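Local coordinates for protein hydrolase, haloacid dehalogenase-like family (Chlorobaculum tepidum, PDB 2HCF) that binds magnesium and probably acts as a metal-dependent hydrolase of the haloacid dehalogenase-like family, on a substrate that is not established, at residues F9-T14 with H126-P131; A27-E32 with K76-A81; I53-L58 with A66-K71; F139-D144 with N150-I155. All coordinates share one frame; numbering follows the deposited sequence.

Interaction 1: F9-T14 with H126-P131; sequences FDIDGT and HKLKLP. With MG (magnesium ion), chain B.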
loop_
_atom_site.group_PDB
_atom_site.type_symbol
_atom_site.label_atom_id
_atom_site.label_comp_id
_atom_site.label_asym_id
_atom_site.label_seq_id
_atom_site.Cartn_x
_atom_site.Cartn_y
_atom_site.Cartn_z
ATOM N N PHE A 9 6.205 -1.937 3.299
ATOM C CA PHE A 9 4.960 -2.701 3.371
ATOM C C PHE A 9 3.838 -1.976 2.647
ATOM O O PHE A 9 3.606 -0.747 2.859
ATOM C CB PHE A 9 4.493 -2.815 4.824
ATOM C CG PHE A 9 5.154 -3.924 5.624
ATOM C CD1 PHE A 9 4.609 -5.206 5.629
ATOM C CD2 PHE A 9 6.253 -3.667 6.450
ATOM C CE1 PHE A 9 5.184 -6.218 6.384
ATOM C CE2 PHE A 9 6.828 -4.666 7.196
ATOM C CZ PHE A 9 6.287 -5.949 7.162
ATOM N N ASP A 10 3.152 -2.740 1.804
ATOM C CA ASP A 10 1.792 -2.444 1.332
ATOM C C ASP A 10 0.780 -2.540 2.478
ATOM O O ASP A 10 1.058 -3.197 3.450
ATOM C CB ASP A 10 1.464 -3.473 0.262
ATOM C CG ASP A 10 0.082 -3.282 -0.329
ATOM O OD1 ASP A 10 -0.121 -2.200 -0.915
ATOM O OD2 ASP A 10 -0.756 -4.223 -0.229
ATOM N N ILE A 11 -0.367 -1.858 2.380
ATOM C CA ILE A 11 -1.418 -1.900 3.402
ATOM C C ILE A 11 -2.508 -2.959 3.077
ATOM O O ILE A 11 -2.551 -4.035 3.713
ATOM C CB ILE A 11 -2.020 -0.499 3.612
ATOM C CG1 ILE A 11 -0.895 0.498 3.973
ATOM C CG2 ILE A 11 -3.116 -0.529 4.676
ATOM C CD1 ILE A 11 -1.372 1.894 4.276
ATOM N N ASP A 12 -3.349 -2.694 2.069
ATOM C CA ASP A 12 -4.557 -3.499 1.836
ATOM C C ASP A 12 -4.217 -4.868 1.287
ATOM O O ASP A 12 -3.442 -4.979 0.311
ATOM C CB ASP A 12 -5.538 -2.784 0.910
ATOM C CG ASP A 12 -5.998 -1.428 1.495
ATOM O OD1 ASP A 12 -5.201 -0.484 1.447
ATOM O OD2 ASP A 12 -7.116 -1.334 2.021
ATOM N N GLY A 13 -4.739 -5.892 1.963
ATOM C CA GLY A 13 -4.461 -7.304 1.614
ATOM C C GLY A 13 -3.095 -7.836 2.050
ATOM O O GLY A 13 -2.748 -8.969 1.699
ATOM N N THR A 14 -2.332 -7.011 2.791
ATOM C CA THR A 14 -1.020 -7.326 3.326
ATOM C C THR A 14 -0.985 -7.133 4.843
ATOM O O THR A 14 -0.670 -8.064 5.595
ATOM C CB THR A 14 0.053 -6.444 2.678
ATOM O OG1 THR A 14 0.049 -6.634 1.248
ATOM C CG2 THR A 14 1.438 -6.768 3.204
ATOM N N HIS A 126 -5.088 6.450 8.126
ATOM C CA HIS A 126 -6.299 6.304 8.950
ATOM C C HIS A 126 -6.681 4.813 9.073
ATOM O O HIS A 126 -7.035 4.331 10.139
ATOM C CB HIS A 126 -7.483 7.078 8.381
ATOM C CG HIS A 126 -8.651 7.131 9.319
ATOM N ND1 HIS A 126 -8.582 7.746 10.553
ATOM C CD2 HIS A 126 -9.891 6.612 9.222
ATOM C CE1 HIS A 126 -9.747 7.620 11.156
ATOM N NE2 HIS A 126 -10.559 6.935 10.373
ATOM N N LYS A 127 -6.572 4.074 7.981
ATOM C CA LYS A 127 -6.780 2.635 8.081
ATOM C C LYS A 127 -5.834 1.964 9.139
ATOM O O LYS A 127 -6.217 1.017 9.823
ATOM C CB LYS A 127 -6.518 1.992 6.703
ATOM C CG LYS A 127 -7.562 2.269 5.635
ATOM C CD LYS A 127 -7.160 1.659 4.249
ATOM C CE LYS A 127 -8.151 1.998 3.172
ATOM N NZ LYS A 127 -7.738 1.335 1.845
ATOM N N LEU A 128 -4.572 2.393 9.185
ATOM C CA LEU A 128 -3.559 1.803 10.065
ATOM C C LEU A 128 -3.799 2.256 11.509
ATOM O O LEU A 128 -3.588 1.501 12.462
ATOM C CB LEU A 128 -2.144 2.229 9.621
ATOM C CG LEU A 128 -1.628 1.805 8.232
ATOM C CD1 LEU A 128 -0.343 2.554 8.049
ATOM C CD2 LEU A 128 -1.408 0.351 8.153
ATOM N N LYS A 129 -4.288 3.478 11.662
ATOM C CA LYS A 129 -4.569 4.052 13.002
ATOM C C LYS A 129 -5.729 3.389 13.759
ATOM O O LYS A 129 -5.749 3.312 15.043
ATOM C CB LYS A 129 -4.909 5.542 12.853
ATOM C CG LYS A 129 -3.717 6.499 12.796
ATOM C CD LYS A 129 -4.160 7.964 12.913
ATOM C CE LYS A 129 -3.071 8.952 12.392
ATOM N NZ LYS A 129 -2.365 9.704 13.492
ATOM N N LEU A 130 -6.751 2.990 13.017
ATOM C CA LEU A 130 -7.920 2.336 13.642
ATOM C C LEU A 130 -7.495 1.128 14.471
ATOM O O LEU A 130 -7.725 1.111 15.653
ATOM C CB LEU A 130 -9.014 2.031 12.614
ATOM C CG LEU A 130 -9.715 3.287 12.113
ATOM C CD1 LEU A 130 -10.592 3.022 10.937
ATOM C CD2 LEU A 130 -10.540 3.919 13.236
ATOM N N PRO A 131 -6.801 0.145 13.877
ATOM C CA PRO A 131 -6.246 -0.939 14.699
ATOM C C PRO A 131 -4.925 -0.634 15.450
ATOM O O PRO A 131 -4.375 -1.511 16.115
ATOM C CB PRO A 131 -6.044 -2.060 13.671
ATOM C CG PRO A 131 -5.728 -1.345 12.455
ATOM C CD PRO A 131 -6.536 -0.087 12.457
HETATM MG MG MG B . -2.291 -4.723 -1.473
HETATM O O HOH W 1 -2.989 -2.737 -1.757
HETATM O O HOH W 2 -4.160 -5.510 -2.436
HETATM O O HOH W 3 -1.076 -4.261 -3.084
#
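Lys127 reaches the carboxylate of Asp12 with a straight chain, chi2 to chi4 all near 180°, whose length carries the ammonium from the helix to the metal-binding loop. The two side chains cross at about a right angle. NZ of Lys127 lies 2.7 Å from OD2 of Asp12, on the syn side and 25° out of the carboxylate plane, while its bond to OD1 of Asp12 is weak at 3.1 Å. Asn119 joins the pair, giving ND2 to OD1 of Asp12 and receiving NZ of Lys127 on its OD1; Asn22 OD1 takes a further bond from NZ. A leucine in place of Asp12 would probably leave the Lys127 ammonium without its balancing charge and Asn119 ND2 without its acceptor. The packed half of the contact is apolar: CD1 of Ile11 sits 4.0 Å from CG of Leu128, and both residues are buried. The other side of the loop is wet. Magnesium is held there by OD2 of Asp10 at 2.0 Å, by the backbone O of Asp12 at 2.1 Å, by three waters and by Asp178, and Thr14 OG1 donates to OD2 of Asp10 through the anti lone pair. Asp10, Asp12 and Thr14 are consistent with the DxDx(T/V) signature of haloacid dehalogenase-like enzymes, whose first aspartate is the usual nucleophile. The loop follows strand 5-9 of the parallel sheet, and helix 121-129 lies against the loop, with Ile11 and Leu128 both touching Leu115 of strand 111-116 and Leu16 of strand 16-18.

Interaction 2: A27-E32 with K76-A81; sequences ADALIE and KETYIA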
loop_
_atom_site.group_PDB
_atom_site.type_symbol
_atom_site.label_atom_id
_atom_site.label_comp_id
_atom_site.label_asym_id
_atom_site.label_seq_id
_atom_site.Cartn_x
_atom_site.Cartn_y
_atom_site.Cartn_z
ATOM N N ALA A 27 -17.261 6.145 -4.131
ATOM C CA ALA A 27 -18.342 6.420 -5.074
ATOM C C ALA A 27 -19.104 7.683 -4.671
ATOM O O ALA A 27 -19.382 8.539 -5.510
ATOM C CB ALA A 27 -19.287 5.223 -5.163
ATOM N N ASP A 28 -19.410 7.796 -3.388
ATOM C CA ASP A 28 -20.047 8.976 -2.837
ATOM C C ASP A 28 -19.254 10.277 -3.014
ATOM O O ASP A 28 -19.849 11.344 -3.193
ATOM C CB ASP A 28 -20.368 8.763 -1.343
ATOM C CG ASP A 28 -21.607 7.908 -1.128
ATOM O OD1 ASP A 28 -22.318 7.633 -2.124
ATOM O OD2 ASP A 28 -21.886 7.511 0.027
ATOM N N ALA A 29 -17.923 10.197 -2.938
ATOM C CA ALA A 29 -17.086 11.373 -3.088
ATOM C C ALA A 29 -17.072 11.825 -4.540
ATOM O O ALA A 29 -17.171 13.029 -4.834
ATOM C CB ALA A 29 -15.682 11.092 -2.594
ATOM N N LEU A 30 -16.977 10.874 -5.459
ATOM C CA LEU A 30 -17.025 11.200 -6.868
ATOM C C LEU A 30 -18.394 11.738 -7.322
ATOM O O LEU A 30 -18.458 12.639 -8.158
ATOM C CB LEU A 30 -16.620 9.978 -7.708
ATOM C CG LEU A 30 -15.211 9.458 -7.453
ATOM C CD1 LEU A 30 -14.900 8.288 -8.357
ATOM C CD2 LEU A 30 -14.145 10.553 -7.681
ATOM N N ILE A 31 -19.483 11.169 -6.810
ATOM C CA ILE A 31 -20.816 11.720 -7.094
ATOM C C ILE A 31 -20.883 13.181 -6.642
ATOM O O ILE A 31 -21.381 14.056 -7.358
ATOM C CB ILE A 31 -21.931 10.911 -6.403
ATOM C CG1 ILE A 31 -22.097 9.546 -7.078
ATOM C CG2 ILE A 31 -23.269 11.678 -6.461
ATOM C CD1 ILE A 31 -22.895 8.522 -6.250
ATOM N N GLU A 32 -20.352 13.440 -5.453
ATOM C CA GLU A 32 -20.339 14.780 -4.906
ATOM C C GLU A 32 -19.569 15.787 -5.753
ATOM O O GLU A 32 -19.993 16.928 -5.883
ATOM C CB GLU A 32 -19.793 14.786 -3.486
ATOM C CG GLU A 32 -19.850 16.164 -2.873
ATOM C CD GLU A 32 -19.541 16.187 -1.375
ATOM O OE1 GLU A 32 -19.653 15.122 -0.703
ATOM O OE2 GLU A 32 -19.191 17.304 -0.888
ATOM N N LYS A 76 -10.071 13.959 -4.314
ATOM C CA LYS A 76 -9.174 13.368 -3.309
ATOM C C LYS A 76 -9.565 13.801 -1.900
ATOM O O LYS A 76 -9.789 12.944 -1.040
ATOM C CB LYS A 76 -7.716 13.739 -3.588
ATOM C CG LYS A 76 -6.702 13.305 -2.563
ATOM C CD LYS A 76 -5.373 13.873 -2.921
ATOM C CE LYS A 76 -4.330 13.548 -1.895
ATOM N NZ LYS A 76 -3.033 14.144 -2.358
ATOM N N GLU A 77 -9.654 15.119 -1.669
ATOM C CA GLU A 77 -9.939 15.649 -0.340
ATOM C C GLU A 77 -11.303 15.195 0.186
ATOM O O GLU A 77 -11.454 14.928 1.372
ATOM C CB GLU A 77 -9.893 17.185 -0.359
ATOM N N THR A 78 -12.292 15.145 -0.698
ATOM C CA THR A 78 -13.644 14.717 -0.331
ATOM C C THR A 78 -13.632 13.234 0.095
ATOM O O THR A 78 -14.178 12.889 1.142
ATOM C CB THR A 78 -14.645 14.982 -1.504
ATOM O OG1 THR A 78 -14.652 16.383 -1.828
ATOM C CG2 THR A 78 -16.078 14.528 -1.149
ATOM N N TYR A 79 -12.952 12.397 -0.688
ATOM C CA TYR A 79 -12.791 10.966 -0.379
ATOM C C TYR A 79 -12.134 10.763 1.004
ATOM O O TYR A 79 -12.642 10.028 1.851
ATOM C CB TYR A 79 -11.965 10.276 -1.486
ATOM C CG TYR A 79 -11.445 8.920 -1.051
ATOM C CD1 TYR A 79 -12.306 7.860 -0.878
ATOM C CD2 TYR A 79 -10.102 8.731 -0.762
ATOM C CE1 TYR A 79 -11.851 6.622 -0.439
ATOM C CE2 TYR A 79 -9.631 7.503 -0.330
ATOM C CZ TYR A 79 -10.517 6.454 -0.164
ATOM O OH TYR A 79 -10.078 5.233 0.269
ATOM N N ILE A 80 -11.022 11.459 1.231
ATOM C CA ILE A 80 -10.286 11.329 2.483
ATOM C C ILE A 80 -11.158 11.733 3.670
ATOM O O ILE A 80 -11.225 11.018 4.679
ATOM C CB ILE A 80 -8.970 12.178 2.452
ATOM C CG1 ILE A 80 -7.990 11.574 1.454
ATOM C CG2 ILE A 80 -8.361 12.282 3.828
ATOM C CD1 ILE A 80 -6.854 12.480 1.035
ATOM N N ALA A 81 -11.806 12.886 3.558
ATOM C CA ALA A 81 -12.631 13.403 4.634
ATOM C C ALA A 81 -13.795 12.463 4.920
ATOM O O ALA A 81 -14.097 12.154 6.081
ATOM C CB ALA A 81 -13.153 14.781 4.275
#
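Thr78 turns CG2 anti to its backbone N while OG1 stays beside that N (chi1 -59°), and this rotation presents the methyl, not the hydroxyl, to Ala29 and Glu32. Glu32 sends CG anti to its own backbone N (chi1 -177°) and continues extended, which brings its carboxylate obliquely across the Thr78 methyl. OE1 of Glu32 ends 3.7 Å from CG2 of Thr78, a van der Waals contact where Glu32 is exposed to solvent. The hydroxyl is occupied within its own helix, where OG1 of Thr78 bonds to the backbone O of Lys74. Deeper in, the methyl of Ala29 does the work of a small spacer. Its CB is 3.7 Å from CG2 of Thr78 and 3.6 Å from the backbone N of Tyr79, and it stands 4.0 Å from CB of Tyr79. With so little side chain between them, the backbones come close, the CA atoms of Ala29 and Tyr79 being 5.1 Å apart. The two segments belong to helices 21-34 and 65-86, part of the helical cap inserted between the first and second strands of the Rossmann-like core, as in other haloacid dehalogenase-like proteins with a helical cap. Their local axes approach to 8.5 Å and run at 141°, nearer antiparallel than perpendicular. Of the Tyr79 side chain, CB alone meets Ala29, beside the backbone N and CA; the ring leads away from 27-32, touching Val25 and Leu26 of helix 21-34 and Phe120. At its far end OH of Tyr79 is hydrogen-bonded to Asn22, the same asparagine that bonds Lys127 beside the magnesium loop.

Interaction 3: I53-L58 with A66-K71; sequences IIYEVL and AEIADK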
loop_
_atom_site.group_PDB
_atom_site.type_symbol
_atom_site.label_atom_id
_atom_site.label_comp_id
_atom_site.label_asym_id
_atom_site.label_seq_id
_atom_site.Cartn_x
_atom_site.Cartn_y
_atom_site.Cartn_z
ATOM N N ILE A 53 -7.207 4.794 -9.914
ATOM C CA ILE A 53 -8.565 4.280 -9.794
ATOM C C ILE A 53 -9.570 5.382 -10.155
ATOM O O ILE A 53 -10.532 5.114 -10.850
ATOM C CB ILE A 53 -8.851 3.758 -8.364
ATOM C CG1 ILE A 53 -7.984 2.520 -8.072
ATOM C CG2 ILE A 53 -10.335 3.407 -8.229
ATOM C CD1 ILE A 53 -7.999 2.113 -6.572
ATOM N N ILE A 54 -9.320 6.613 -9.696
ATOM C CA ILE A 54 -10.192 7.754 -9.989
ATOM C C ILE A 54 -10.234 7.994 -11.471
ATOM O O ILE A 54 -11.313 8.133 -12.024
ATOM C CB ILE A 54 -9.776 9.017 -9.212
ATOM C CG1 ILE A 54 -10.022 8.773 -7.718
ATOM C CG2 ILE A 54 -10.511 10.265 -9.722
ATOM C CD1 ILE A 54 -9.485 9.866 -6.767
ATOM N N TYR A 55 -9.071 8.010 -12.122
ATOM C CA TYR A 55 -9.030 8.209 -13.581
ATOM C C TYR A 55 -9.733 7.086 -14.333
ATOM O O TYR A 55 -10.446 7.356 -15.302
ATOM C CB TYR A 55 -7.584 8.419 -14.110
ATOM C CG TYR A 55 -7.067 9.850 -13.941
ATOM C CD1 TYR A 55 -7.311 10.829 -14.903
ATOM C CD2 TYR A 55 -6.345 10.224 -12.814
ATOM C CE1 TYR A 55 -6.855 12.134 -14.733
ATOM C CE2 TYR A 55 -5.873 11.513 -12.643
ATOM C CZ TYR A 55 -6.146 12.471 -13.599
ATOM O OH TYR A 55 -5.675 13.752 -13.392
ATOM N N GLU A 56 -9.550 5.849 -13.895
ATOM C CA GLU A 56 -10.120 4.705 -14.586
ATOM C C GLU A 56 -11.640 4.717 -14.524
ATOM O O GLU A 56 -12.281 4.735 -15.545
ATOM C CB GLU A 56 -9.555 3.371 -14.082
ATOM C CG GLU A 56 -10.114 2.176 -14.890
ATOM C CD GLU A 56 -9.336 0.870 -14.710
ATOM O OE1 GLU A 56 -8.293 0.846 -14.008
ATOM O OE2 GLU A 56 -9.781 -0.145 -15.294
ATOM N N VAL A 57 -12.216 4.771 -13.339
ATOM C CA VAL A 57 -13.680 4.662 -13.225
ATOM C C VAL A 57 -14.443 5.822 -13.889
ATOM O O VAL A 57 -15.565 5.630 -14.391
ATOM C CB VAL A 57 -14.116 4.471 -11.760
ATOM C CG1 VAL A 57 -13.373 3.281 -11.145
ATOM C CG2 VAL A 57 -13.885 5.720 -10.960
ATOM N N LEU A 58 -13.836 7.016 -13.888
ATOM C CA LEU A 58 -14.387 8.182 -14.561
ATOM C C LEU A 58 -14.167 8.131 -16.054
ATOM O O LEU A 58 -15.072 8.451 -16.839
ATOM C CB LEU A 58 -13.818 9.481 -13.986
ATOM C CG LEU A 58 -14.223 9.723 -12.516
ATOM C CD1 LEU A 58 -13.575 10.989 -11.978
ATOM C CD2 LEU A 58 -15.727 9.788 -12.371
ATOM N N ALA A 66 -8.296 15.527 -18.892
ATOM C CA ALA A 66 -8.217 16.932 -18.474
ATOM C C ALA A 66 -9.387 17.311 -17.597
ATOM O O ALA A 66 -9.233 18.091 -16.681
ATOM C CB ALA A 66 -8.166 17.861 -19.693
ATOM N N GLU A 67 -10.568 16.787 -17.919
ATOM C CA GLU A 67 -11.788 17.045 -17.111
ATOM C C GLU A 67 -11.704 16.409 -15.712
ATOM O O GLU A 67 -12.098 17.000 -14.694
ATOM C CB GLU A 67 -13.003 16.531 -17.882
ATOM C CG GLU A 67 -14.331 16.709 -17.203
ATOM C CD GLU A 67 -15.490 16.081 -17.990
ATOM O OE1 GLU A 67 -15.247 15.479 -19.077
ATOM O OE2 GLU A 67 -16.643 16.195 -17.503
ATOM N N ILE A 68 -11.186 15.191 -15.664
ATOM C CA ILE A 68 -10.970 14.526 -14.393
ATOM C C ILE A 68 -9.935 15.315 -13.583
ATOM O O ILE A 68 -10.158 15.606 -12.417
ATOM C CB ILE A 68 -10.505 13.082 -14.587
ATOM C CG1 ILE A 68 -11.592 12.280 -15.314
ATOM C CG2 ILE A 68 -10.163 12.428 -13.207
ATOM C CD1 ILE A 68 -11.074 11.067 -16.027
ATOM N N ALA A 69 -8.819 15.660 -14.225
ATOM C CA ALA A 69 -7.717 16.405 -13.589
ATOM C C ALA A 69 -8.158 17.717 -12.960
ATOM O O ALA A 69 -7.693 18.086 -11.872
ATOM C CB ALA A 69 -6.628 16.685 -14.613
ATOM N N ASP A 70 -9.067 18.415 -13.629
ATOM C CA ASP A 70 -9.545 19.703 -13.151
ATOM C C ASP A 70 -10.129 19.678 -11.740
ATOM O O ASP A 70 -10.028 20.670 -11.020
ATOM C CB ASP A 70 -10.601 20.283 -14.096
ATOM C CG ASP A 70 -10.924 21.733 -13.776
ATOM O OD1 ASP A 70 -10.001 22.566 -13.772
ATOM O OD2 ASP A 70 -12.093 22.056 -13.524
ATOM N N LYS A 71 -10.792 18.587 -11.366
ATOM C CA LYS A 71 -11.391 18.478 -10.038
ATOM C C LYS A 71 -10.771 17.365 -9.193
ATOM O O LYS A 71 -11.298 17.012 -8.159
ATOM C CB LYS A 71 -12.886 18.235 -10.147
ATOM C CG LYS A 71 -13.679 19.323 -10.876
ATOM C CD LYS A 71 -15.176 19.010 -10.722
ATOM C CE LYS A 71 -16.085 19.969 -11.451
ATOM N NZ LYS A 71 -17.516 19.413 -11.625
#
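The phenol ring of Tyr55 carries the CG2 methyl of Ile68 over one face. That methyl lies 3.8 Å from the ring centroid and 20° off the normal, a CH-pi contact displaced toward the CD1 and CE1 rim. The backbone N of Ala69 meets the ring obliquely, and beyond the ring the phenolic OH of Tyr55 touches CB of Ala69 at 3.3 Å. Arg65, one residue before the second segment, adds a cation-pi contact to the same ring. Tyr55 has CG anti to its carbonyl carbon (chi1 -81°), which lays the ring along the approach to helix 65-86. Ile68 is the central side chain of the interface, its branches divided among three residues. CG2 also meets CG2 of Ile54 at 4.1 Å, whereas CD1 packs on CB of Leu58 at 3.8 Å. An alanine at Tyr55 would probably uncover the Ile68 methyl, open a gap beside Ala69 and leave Arg65 without its aromatic partner. Helices 50-59 and 65-86, consecutive in the helical cap, are joined here by a short connection, and their local axes cross at 134° with a closest approach of 10.2 Å. Leu58 also touches Tyr34 of helix 21-34, whose hydroxyl bonds to the backbone O of Ile68. Between the two segments the attraction is therefore dispersion and CH-pi, dependent on shape more than on charge, while polar groups such as the Tyr34 hydroxyl and the Arg65 guanidinium work from outside them.

Interaction 4: F139-D144 with N150-I155; sequences FGAFAD and NELPHI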
loop_
_atom_site.group_PDB
_atom_site.type_symbol
_atom_site.label_atom_id
_atom_site.label_comp_id
_atom_site.label_asym_id
_atom_site.label_seq_id
_atom_site.Cartn_x
_atom_site.Cartn_y
_atom_site.Cartn_z
ATOM N N PHE A 139 7.600 6.895 7.736
ATOM C CA PHE A 139 7.560 7.550 6.438
ATOM C C PHE A 139 6.992 6.579 5.433
ATOM O O PHE A 139 6.776 5.408 5.765
ATOM C CB PHE A 139 8.982 7.973 5.982
ATOM C CG PHE A 139 9.776 6.857 5.376
ATOM C CD1 PHE A 139 10.206 5.814 6.146
ATOM C CD2 PHE A 139 10.036 6.820 4.015
ATOM C CE1 PHE A 139 10.900 4.760 5.597
ATOM C CE2 PHE A 139 10.729 5.760 3.463
ATOM C CZ PHE A 139 11.162 4.749 4.237
ATOM N N GLY A 140 6.801 7.013 4.183
ATOM C CA GLY A 140 6.458 6.071 3.124
ATOM C C GLY A 140 6.396 6.740 1.765
ATOM O O GLY A 140 6.772 7.914 1.645
ATOM N N ALA A 141 6.032 5.983 0.719
ATOM C CA ALA A 141 5.602 6.555 -0.509
ATOM C C ALA A 141 4.145 6.136 -0.726
ATOM O O ALA A 141 3.760 4.978 -0.418
ATOM C CB ALA A 141 6.481 6.098 -1.665
ATOM N N PHE A 142 3.346 7.080 -1.241
ATOM C CA PHE A 142 1.878 6.988 -1.284
ATOM C C PHE A 142 1.278 7.448 -2.615
ATOM O O PHE A 142 1.988 7.936 -3.528
ATOM C CB PHE A 142 1.280 7.831 -0.159
ATOM C CG PHE A 142 1.889 7.589 1.196
ATOM C CD1 PHE A 142 1.352 6.641 2.046
ATOM C CD2 PHE A 142 2.975 8.349 1.643
ATOM C CE1 PHE A 142 1.918 6.422 3.331
ATOM C CE2 PHE A 142 3.533 8.137 2.941
ATOM C CZ PHE A 142 3.007 7.157 3.747
ATOM N N ALA A 143 -0.049 7.330 -2.740
ATOM C CA ALA A 143 -0.747 7.787 -3.960
ATOM C C ALA A 143 -0.682 9.303 -4.149
ATOM O O ALA A 143 -0.951 9.814 -5.238
ATOM C CB ALA A 143 -2.194 7.321 -3.994
ATOM N N ASP A 144 -0.326 10.031 -3.104
ATOM C CA ASP A 144 -0.038 11.457 -3.280
ATOM C C ASP A 144 1.156 11.700 -4.196
ATOM O O ASP A 144 1.291 12.773 -4.783
ATOM C CB ASP A 144 0.186 12.111 -1.943
ATOM C CG ASP A 144 -0.803 11.629 -0.911
ATOM O OD1 ASP A 144 -0.598 10.507 -0.434
ATOM O OD2 ASP A 144 -1.777 12.341 -0.580
ATOM N N ASN A 150 5.059 2.072 -9.982
ATOM C CA ASN A 150 6.486 1.884 -10.308
ATOM C C ASN A 150 7.390 3.088 -10.118
ATOM O O ASN A 150 8.613 2.934 -10.164
ATOM C CB ASN A 150 6.625 1.347 -11.726
ATOM C CG ASN A 150 6.080 -0.059 -11.855
ATOM O OD1 ASN A 150 5.903 -0.770 -10.858
ATOM N ND2 ASN A 150 5.808 -0.468 -13.085
ATOM N N GLU A 151 6.805 4.263 -9.886
ATOM C CA GLU A 151 7.556 5.444 -9.437
ATOM C C GLU A 151 7.840 5.431 -7.925
ATOM O O GLU A 151 8.833 6.012 -7.477
ATOM C CB GLU A 151 6.789 6.718 -9.804
ATOM C CG GLU A 151 6.594 6.882 -11.319
ATOM C CD GLU A 151 5.807 8.133 -11.693
ATOM O OE1 GLU A 151 5.918 9.175 -10.977
ATOM O OE2 GLU A 151 5.067 8.067 -12.717
ATOM N N LEU A 152 6.994 4.749 -7.151
ATOM C CA LEU A 152 7.077 4.776 -5.677
ATOM C C LEU A 152 8.359 4.244 -4.994
ATOM O O LEU A 152 8.816 4.840 -4.023
ATOM C CB LEU A 152 5.860 4.077 -5.078
ATOM C CG LEU A 152 4.466 4.706 -5.242
ATOM C CD1 LEU A 152 3.534 4.214 -4.141
ATOM C CD2 LEU A 152 4.496 6.214 -5.299
ATOM N N PRO A 153 8.937 3.125 -5.472
ATOM C CA PRO A 153 10.147 2.591 -4.838
ATOM C C PRO A 153 11.290 3.610 -4.848
ATOM O O PRO A 153 12.003 3.736 -3.889
ATOM C CB PRO A 153 10.522 1.403 -5.733
ATOM C CG PRO A 153 9.314 1.074 -6.448
ATOM C CD PRO A 153 8.536 2.316 -6.628
ATOM N N HIS A 154 11.458 4.306 -5.962
ATOM C CA HIS A 154 12.494 5.318 -6.080
ATOM C C HIS A 154 12.298 6.409 -5.063
ATOM O O HIS A 154 13.217 6.755 -4.349
ATOM C CB HIS A 154 12.495 5.906 -7.467
ATOM C CG HIS A 154 12.704 4.902 -8.545
ATOM N ND1 HIS A 154 13.917 4.288 -8.766
ATOM C CD2 HIS A 154 11.855 4.413 -9.481
ATOM C CE1 HIS A 154 13.811 3.467 -9.794
ATOM N NE2 HIS A 154 12.573 3.534 -10.259
ATOM N N ILE A 155 11.073 6.902 -4.975
ATOM C CA ILE A 155 10.700 7.945 -4.031
ATOM C C ILE A 155 10.931 7.512 -2.578
ATOM O O ILE A 155 11.529 8.246 -1.798
ATOM C CB ILE A 155 9.212 8.363 -4.241
ATOM C CG1 ILE A 155 9.060 9.110 -5.562
ATOM C CG2 ILE A 155 8.655 9.177 -3.013
ATOM C CD1 ILE A 155 7.618 9.410 -5.944
#
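The backbone of 139-144 is fully extended at Gly140 and in ordinary beta conformation at Ala141 before it turns at Ala143, whereas 150-155 runs into a helix, and the two come nearest at the CA atoms of Ala141 and Leu152, 5.7 Å apart. The methyl of Ala141 points at the first turn of that helix. Its CB lies 3.5 Å from the backbone O of Leu152, 4.0 Å from CB of Leu152 and equally far from CG2 of Ile155, so that one small group is seated against residues three apart on the helix. Ile155 supplies this branch because CG2 is anti to its backbone N (chi1 -70°), while CG1 stands beside that N. The isobutyl of Leu152 spans two successive carbonyls, with CD1 3.8 Å from the backbone O of Ala141 and CD2 3.5 Å from the backbone O of Phe142, so the Leu152 methyls lie against two backbone carbonyl oxygens. Phe142 contributes its backbone alone, since its side chain points away from the helix to pack on Leu115 and Thr117. Gly140 is closely fitted to that ring: a beta carbon here would clash with CZ of Phe142. This is the edge strand followed by its helix in a Rossmann-like sheet. Backbone bonds of Ala141 to Leu115 and Thr117 tie it beside strand 111-116, Gly140 O receives Arg159 of helix 152-164, and that helix covers the sheet through Leu152 on Leu116 and Phe139 on Ala160 and Met163, while Pro153 faces Cys185 of helix 180-187.

In the fold
Interactions 1 and 4 belong to the Rossmann-like core, near the centre of the chain, whereas interactions 2 and 3 lie in the helical cap, their centres about 19 and 21 Å from the centre of the chain. Both cap contacts use helix 65-86, and they meet directly where Leu30 packs on Val57 and Ile54. Interaction 3 is nested in the loop closed by interaction 2, and both fall within the long loop closed by interaction 1. A salt bridge, Lys76 NZ to Asp144 OD2 at 2.8 Å, joins interaction 2 to interaction 4 across cap and core. Charge crosses only the metal-side contact; the other three rely on apolar packing, buried in interaction 4 and reaching the surface at Glu32 and Ala69.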